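Long-range contacts in putative sugar ABC transport system, substrate-binding protein (Bordetella parapertussis, PDB 5IX8), which probably binds a sugar in the periplasm and delivers it to an ABC transporter, as other members of its solute-binding family do: residues 23-28 with 51-56; 142-147 with 196-201. All blocks are in the same frame, centred on the assembly; numbering follows the deposited sequence.

Contact 1 of 2, residues 23-28 with 51-56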
ATOM      1  N   VAL A  23       4.602  -8.733  -2.355  1.00 13.99           N
ATOM      2  CA  VAL A  23       5.820  -8.363  -3.074  1.00 13.36           C
ATOM      3  C   VAL A  23       7.050  -8.613  -2.211  1.00 15.44           C
ATOM      4  O   VAL A  23       8.032  -9.234  -2.652  1.00 16.31           O
ATOM      5  CB  VAL A  23       5.772  -6.891  -3.541  1.00 13.43           C
ATOM      6  CG1 VAL A  23       7.073  -6.558  -4.315  1.00 13.65           C
ATOM      7  CG2 VAL A  23       4.537  -6.645  -4.412  1.00 15.00           C
ATOM      8  N   HIS A  24       7.026  -8.106  -0.983  1.00 15.95           N
ATOM      9  CA  HIS A  24       8.171  -8.155  -0.092  1.00 16.92           C
ATOM     10  C   HIS A  24       7.674  -7.893   1.324  1.00 16.95           C
ATOM     11  O   HIS A  24       6.596  -7.332   1.537  1.00 18.34           O
ATOM     12  CB  HIS A  24       9.255  -7.136  -0.514  1.00 18.03           C
ATOM     13  CG  HIS A  24       8.845  -5.709  -0.308  1.00 19.65           C
ATOM     14  ND1 HIS A  24       8.839  -5.108   0.936  1.00 20.15           N
ATOM     15  CD2 HIS A  24       8.423  -4.765  -1.181  1.00 19.31           C
ATOM     16  CE1 HIS A  24       8.423  -3.859   0.819  1.00 20.32           C
ATOM     17  NE2 HIS A  24       8.147  -3.629  -0.452  1.00 19.75           N
ATOM     18  N   LEU A  25       8.468  -8.304   2.294  1.00 16.29           N
ATOM     19  CA  LEU A  25       8.136  -8.050   3.693  1.00 17.24           C
ATOM     20  C   LEU A  25       9.127  -7.097   4.358  1.00 18.60           C
ATOM     21  O   LEU A  25       9.419  -7.245   5.544  1.00 19.69           O
ATOM     22  CB  LEU A  25       8.058  -9.357   4.485  1.00 17.99           C
ATOM     23  CG  LEU A  25       6.966 -10.320   4.009  1.00 17.89           C
ATOM     24  CD1 LEU A  25       7.129 -11.669   4.704  1.00 19.04           C
ATOM     25  CD2 LEU A  25       5.562  -9.752   4.187  1.00 18.91           C
ATOM     26  N   LEU A  26       9.661  -6.122   3.608  1.00 19.89           N
ATOM     27  CA  LEU A  26      10.704  -5.238   4.116  1.00 20.57           C
ATOM     28  C   LEU A  26      10.188  -3.952   4.747  1.00 22.15           C
ATOM     29  O   LEU A  26      10.975  -3.268   5.412  1.00 23.48           O
ATOM     30  CB  LEU A  26      11.684  -4.883   2.994  1.00 22.03           C
ATOM     31  CG  LEU A  26      12.359  -6.140   2.450  1.00 23.30           C
ATOM     32  CD1 LEU A  26      13.274  -5.731   1.291  1.00 25.09           C
ATOM     33  CD2 LEU A  26      13.121  -6.921   3.555  1.00 22.24           C
ATOM     34  N   ASP A  27       8.901  -3.608   4.597  1.00 21.98           N
ATOM     35  CA  ASP A  27       8.373  -2.444   5.309  1.00 21.83           C
ATOM     36  C   ASP A  27       7.126  -2.827   6.088  1.00 20.24           C
ATOM     37  O   ASP A  27       6.869  -4.010   6.292  1.00 22.47           O
ATOM     38  CB  ASP A  27       8.114  -1.257   4.364  1.00 23.53           C
ATOM     39  CG  ASP A  27       7.079  -1.546   3.256  1.00 25.39           C
ATOM     40  OD1 ASP A  27       6.217  -2.440   3.396  1.00 25.31           O
ATOM     41  OD2 ASP A  27       7.115  -0.802   2.228  1.00 28.19           O
ATOM     42  N   ASN A  28       6.373  -1.864   6.599  1.00 18.45           N
ATOM     43  CA  ASN A  28       5.234  -2.246   7.411  1.00 17.23           C
ATOM     44  C   ASN A  28       3.995  -2.542   6.597  1.00 16.03           C
ATOM     45  O   ASN A  28       2.991  -2.974   7.179  1.00 17.13           O
ATOM     46  CB  ASN A  28       4.887  -1.151   8.428  1.00 18.32           C
ATOM     47  CG  ASN A  28       5.823  -1.157   9.594  1.00 19.55           C
ATOM     48  OD1 ASN A  28       6.457  -2.188   9.877  1.00 20.33           O
ATOM     49  ND2 ASN A  28       5.943  -0.016  10.282  1.00 18.76           N
ATOM     50  N   VAL A  51       2.715 -18.118   3.498  1.00 20.38           N
ATOM     51  CA  VAL A  51       2.949 -16.740   3.084  1.00 19.70           C
ATOM     52  C   VAL A  51       4.239 -16.729   2.286  1.00 19.69           C
ATOM     53  O   VAL A  51       5.281 -17.187   2.775  1.00 21.70           O
ATOM     54  CB  VAL A  51       3.041 -15.784   4.272  1.00 19.03           C
ATOM     55  CG1 VAL A  51       3.274 -14.379   3.765  1.00 18.76           C
ATOM     56  CG2 VAL A  51       1.776 -15.855   5.118  1.00 19.86           C
ATOM     57  N   ALA A  52       4.163 -16.263   1.047  1.00 16.48           N
ATOM     58  CA  ALA A  52       5.307 -16.243   0.156  1.00 16.29           C
ATOM     59  C   ALA A  52       5.553 -14.817  -0.309  1.00 16.87           C
ATOM     60  O   ALA A  52       4.659 -13.965  -0.228  1.00 17.31           O
ATOM     61  CB  ALA A  52       5.069 -17.157  -1.037  1.00 16.72           C
ATOM     62  N   VAL A  53       6.775 -14.554  -0.792  1.00 16.86           N
ATOM     63  CA  VAL A  53       7.117 -13.229  -1.312  1.00 17.39           C
ATOM     64  C   VAL A  53       7.683 -13.343  -2.714  1.00 17.32           C
ATOM     65  O   VAL A  53       8.442 -14.267  -3.026  1.00 18.60           O
ATOM     66  CB  VAL A  53       8.103 -12.436  -0.419  1.00 18.16           C
ATOM     67  CG1 VAL A  53       7.503 -12.203   0.972  1.00 18.64           C
ATOM     68  CG2 VAL A  53       9.492 -13.096  -0.341  1.00 19.87           C
ATOM     69  N   ALA A  54       7.300 -12.390  -3.560  1.00 15.91           N
ATOM     70  CA  ALA A  54       7.935 -12.263  -4.871  1.00 15.78           C
ATOM     71  C   ALA A  54       9.417 -11.984  -4.726  1.00 17.64           C
ATOM     72  O   ALA A  54      10.232 -12.499  -5.499  1.00 19.79           O
ATOM     73  CB  ALA A  54       7.287 -11.128  -5.677  1.00 16.05           C
ATOM     74  N   GLY A  55       9.768 -11.109  -3.783  1.00 17.00           N
ATOM     75  CA  GLY A  55      11.136 -10.742  -3.473  1.00 17.90           C
ATOM     76  C   GLY A  55      11.482  -9.344  -3.913  1.00 18.98           C
ATOM     77  O   GLY A  55      12.340  -8.698  -3.291  1.00 21.18           O
ATOM     78  N   ALA A  56      10.850  -8.860  -4.979  1.00 17.78           N
ATOM     79  CA  ALA A  56      11.141  -7.518  -5.483  1.00 17.20           C
ATOM     80  C   ALA A  56      10.029  -7.150  -6.442  1.00 16.02           C
ATOM     81  O   ALA A  56       9.385  -8.033  -7.008  1.00 16.12           O
ATOM     82  CB  ALA A  56      12.495  -7.453  -6.207  1.00 19.15           C
TER

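Contact 2 of 2, residues 142-147 with 196-201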
ATOM      1  N   GLN A 142       8.300  25.409  -5.234  1.00 18.58           N
ATOM      2  CA  GLN A 142       8.686  24.283  -6.073  1.00 18.47           C
ATOM      3  C   GLN A 142       8.731  22.975  -5.299  1.00 17.34           C
ATOM      4  O   GLN A 142       9.230  22.913  -4.170  1.00 17.30           O
ATOM      5  CB  GLN A 142      10.034  24.535  -6.735  1.00 19.86           C
ATOM      6  CG  GLN A 142       9.978  25.667  -7.720  1.00 23.63           C
ATOM      7  CD  GLN A 142      11.311  25.902  -8.413  1.00 27.06           C
ATOM      8  OE1 GLN A 142      12.119  24.983  -8.556  1.00 27.98           O
ATOM      9  NE2 GLN A 142      11.548  27.143  -8.846  1.00 29.46           N
ATOM     10  N   VAL A 143       8.238  21.922  -5.947  1.00 16.05           N
ATOM     11  CA  VAL A 143       8.073  20.600  -5.366  1.00 15.20           C
ATOM     12  C   VAL A 143       8.786  19.596  -6.269  1.00 13.54           C
ATOM     13  O   VAL A 143       8.430  19.454  -7.449  1.00 15.10           O
ATOM     14  CB  VAL A 143       6.582  20.226  -5.240  1.00 15.29           C
ATOM     15  CG1 VAL A 143       6.428  18.819  -4.614  1.00 14.73           C
ATOM     16  CG2 VAL A 143       5.796  21.308  -4.425  1.00 16.06           C
ATOM     17  N   ILE A 144       9.781  18.898  -5.722  1.00 12.64           N
ATOM     18  CA  ILE A 144      10.399  17.772  -6.423  1.00 12.33           C
ATOM     19  C   ILE A 144       9.464  16.577  -6.344  1.00 13.23           C
ATOM     20  O   ILE A 144       8.996  16.222  -5.246  1.00 13.71           O
ATOM     21  CB  ILE A 144      11.752  17.426  -5.791  1.00 12.98           C
ATOM     22  CG1 ILE A 144      12.807  18.477  -6.150  1.00 12.67           C
ATOM     23  CG2 ILE A 144      12.186  16.005  -6.212  1.00 12.72           C
ATOM     24  CD1 ILE A 144      13.999  18.544  -5.156  1.00 12.40           C
ATOM     25  N   VAL A 145       9.232  15.919  -7.486  1.00 11.78           N
ATOM     26  CA  VAL A 145       8.396  14.723  -7.550  1.00 11.68           C
ATOM     27  C   VAL A 145       9.288  13.513  -7.817  1.00 11.99           C
ATOM     28  O   VAL A 145       9.980  13.463  -8.839  1.00 12.66           O
ATOM     29  CB  VAL A 145       7.299  14.843  -8.619  1.00 12.80           C
ATOM     30  CG1 VAL A 145       6.520  13.518  -8.712  1.00 14.53           C
ATOM     31  CG2 VAL A 145       6.340  16.043  -8.318  1.00 14.27           C
ATOM     32  N   VAL A 146       9.288  12.557  -6.888  1.00 11.19           N
ATOM     33  CA  VAL A 146       9.993  11.275  -7.015  1.00 11.49           C
ATOM     34  C   VAL A 146       8.852  10.265  -7.029  1.00 11.39           C
ATOM     35  O   VAL A 146       8.355   9.904  -5.955  1.00 12.28           O
ATOM     36  CB  VAL A 146      10.976  11.029  -5.853  1.00 12.90           C
ATOM     37  CG1 VAL A 146      11.619   9.625  -5.928  1.00 14.10           C
ATOM     38  CG2 VAL A 146      12.082  12.065  -5.834  1.00 13.08           C
ATOM     39  N   PRO A 147       8.359   9.842  -8.200  1.00 12.04           N
ATOM     40  CA  PRO A 147       7.031   9.229  -8.285  1.00 11.21           C
ATOM     41  C   PRO A 147       6.990   7.742  -8.029  1.00 12.13           C
ATOM     42  O   PRO A 147       5.889   7.185  -7.932  1.00 13.41           O
ATOM     43  CB  PRO A 147       6.635   9.479  -9.746  1.00 11.31           C
ATOM     44  CG  PRO A 147       7.925   9.412 -10.469  1.00 11.00           C
ATOM     45  CD  PRO A 147       8.865  10.206  -9.534  1.00 11.20           C
HETATM   46  N   MSE A 196      19.916  18.660  -6.585  1.00 14.58           N
HETATM   47  CA  MSE A 196      20.948  19.407  -7.289  1.00 15.75           C
HETATM   48  C   MSE A 196      20.334  20.138  -8.496  1.00 15.50           C
HETATM   49  O   MSE A 196      20.673  21.287  -8.793  1.00 17.46           O
HETATM   50  CB  MSE A 196      22.085  18.476  -7.744  1.00 18.14           C
HETATM   51  CG  MSE A 196      23.248  19.230  -8.394  1.00 20.64           C
HETATM   52 SE   MSE A 196      24.679  18.021  -8.740  0.46 21.51          SE
HETATM   53  CE  MSE A 196      24.341  16.843  -7.221  1.00 20.75           C
ATOM     54  N   ARG A 197      19.436  19.460  -9.195  1.00 14.70           N
ATOM     55  CA  ARG A 197      18.833  20.016 -10.407  1.00 14.44           C
ATOM     56  C   ARG A 197      17.723  21.010 -10.122  1.00 15.33           C
ATOM     57  O   ARG A 197      17.309  21.740 -11.041  1.00 16.96           O
ATOM     58  CB  ARG A 197      18.282  18.873 -11.264  1.00 13.95           C
ATOM     59  CG  ARG A 197      19.413  17.998 -11.827  1.00 13.75           C
ATOM     60  CD  ARG A 197      18.902  16.590 -12.280  1.00 15.05           C
ATOM     61  NE  ARG A 197      17.884  16.743 -13.314  1.00 17.17           N
ATOM     62  CZ  ARG A 197      17.014  15.799 -13.659  1.00 18.31           C
ATOM     63  NH1 ARG A 197      16.104  16.077 -14.563  1.00 20.08           N
ATOM     64  NH2 ARG A 197      17.042  14.587 -13.090  1.00 17.68           N
ATOM     65  N   THR A 198      17.209  21.038  -8.892  1.00 15.61           N
ATOM     66  CA  THR A 198      16.074  21.887  -8.522  1.00 15.45           C
ATOM     67  C   THR A 198      16.459  22.678  -7.277  1.00 15.23           C
ATOM     68  O   THR A 198      15.920  22.475  -6.187  1.00 14.74           O
ATOM     69  CB  THR A 198      14.825  21.038  -8.299  1.00 15.45           C
ATOM     70  OG1 THR A 198      14.834  19.911  -9.199  1.00 15.58           O
ATOM     71  CG2 THR A 198      13.577  21.834  -8.558  1.00 16.44           C
ATOM     72  N   PRO A 199      17.404  23.601  -7.413  1.00 16.36           N
ATOM     73  CA  PRO A 199      17.948  24.275  -6.218  1.00 17.14           C
ATOM     74  C   PRO A 199      16.911  25.047  -5.423  1.00 18.81           C
ATOM     75  O   PRO A 199      17.128  25.308  -4.230  1.00 19.05           O
ATOM     76  CB  PRO A 199      19.013  25.211  -6.799  1.00 17.15           C
ATOM     77  CG  PRO A 199      18.592  25.380  -8.244  1.00 17.59           C
ATOM     78  CD  PRO A 199      18.010  24.089  -8.665  1.00 16.58           C
ATOM     79  N   ASP A 200      15.801  25.444  -6.033  1.00 18.77           N
ATOM     80  CA  ASP A 200      14.820  26.241  -5.317  1.00 20.31           C
ATOM     81  C   ASP A 200      13.688  25.402  -4.733  1.00 19.72           C
ATOM     82  O   ASP A 200      12.787  25.960  -4.100  1.00 20.75           O
ATOM     83  CB  ASP A 200      14.258  27.337  -6.248  1.00 23.69           C
ATOM     84  CG  ASP A 200      15.327  28.332  -6.698  1.00 29.63           C
ATOM     85  OD1 ASP A 200      16.332  28.523  -5.977  1.00 32.41           O
ATOM     86  OD2 ASP A 200      15.166  28.921  -7.777  1.00 31.20           O
ATOM     87  N   ALA A 201      13.715  24.078  -4.901  1.00 17.67           N
ATOM     88  CA  ALA A 201      12.643  23.260  -4.342  1.00 15.64           C
ATOM     89  C   ALA A 201      12.578  23.362  -2.816  1.00 16.21           C
ATOM     90  O   ALA A 201      13.608  23.391  -2.127  1.00 16.71           O
ATOM     91  CB  ALA A 201      12.846  21.792  -4.734  1.00 15.63           C
TER
HETATM   92  O   HOH W   1      14.890  25.050  -8.720  1.00 18.60           O
HETATM   93  O   HOH W   2      10.367  27.070  -3.963  1.00 23.77           O

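Contact 1 of 2, residues 23-28 with 51-56
In this periplasmic binding protein, residues 23-28 form the loop from strand 17-22 into helix 28-43. Residues 51-56 carry the C-terminal end of the neighbouring, parallel edge strand 47-53 into the loop after it. V23 has the most surface buried here, ahead of V53 and L25. The V23 carbonyl takes the bond that ties the loops together: G55 N donates to V23 O over 2.8 Å, with the donor almost on the C=O axis (166°). A54 N also lies close to V23 O but at a poor angle, so the bond belongs to G55, whose N-H is presented to the carbonyl by the turn of the backbone at A54. A54 CB packs against the same oxygen at 3.6 Å. The V23 side chain begins by pointing away from 51-56, yet CG1, anti to the backbone N, reaches the backbone of A56, 3.7 Å from its carbonyl carbon. V53 and L25 cross obliquely. V53 CG1 rests against L25 CG at 3.6 Å, and L25 CD1 lies almost as near to it; K31 of helix 28-43 also touches L25. Beyond the crossing the loop leads to D27, the N-cap of that helix, which caps F29 N through OD1. H24 braces the loop from within: L26 N donates to H24 ND1 over 3.0 Å, only 2° out of the imidazole plane.

Contact 2 of 2, residues 142-147 with 196-201
Q142 points at the turn that leads from helix 184-197 into strand 201-205, while I144, two residues on along strand 142-145, starts off to one side and brings its CG1-CD1 end to it. This is a helix-to-strand junction in the alpha/beta fold of the periplasmic binding protein domain, where 142-145 and 201-205 run parallel as neighbours. I144 and T198 slide past each other in opposite directions, with I144 CG1 3.9 Å from T198 CB. The far end of the isoleucine, carried there with CG1 anti to its carbonyl carbon (chi1 -73°), presses on A201: CD1 comes to 3.5 Å from A201 CB, tighter than an ordinary carbon contact.

Q142 runs extended beyond CG, side by side with D200 and pointing the same way. Its amide plane is turned 67° from the D200 carboxylate, and the touching is done by the D200 methylene, with Q142 NE2 3.8 Å from D200 CB. The same side chain crosses T198 obliquely, putting Q142 OE1 3.5 Å from T198 CG2. Water supplies the polar links. One molecule donates to Q142 OE1 and accepts from D200 N, while a second accepts from Q142 N, 2.9 Å away, and donates to D200 O. Between the backbones, A201 CA approaches Q142 O at 3.4 Å in a CA-H...O contact.

T198 to A201 form a type I turn closed by A201 N donating to T198 O, and T198 OG1 bonds back to L194 O in the last turn of the helix. Strand 142-145 lies between 172-173 and 201-205 in its sheet: I144 also packs on L194 and L195 of helix 184-197, while V143 turns to F162 of helix 154-168.

Overall arrangement
The contacts sit in the sheets of different lobes. Contact 1 joins loops at the C-terminal ends of strands 17-22 and 47-53; contact 2 lies at the start of strands 142-145 and 201-205 in the second sheet. Their centres are 30 Å apart and their nearest atoms about 13 Å, so they do not touch. N28 ND2 of contact 1 bonds to M233 O, in the loop after strand 227-231, and so links the two lobes. In relatives the sugar binds in the cleft between them, and contact 1 is probably on that side. A bound 1,2-ethanediol, probably from the crystallisation liquor, lies about 4 Å from the A56 side chain.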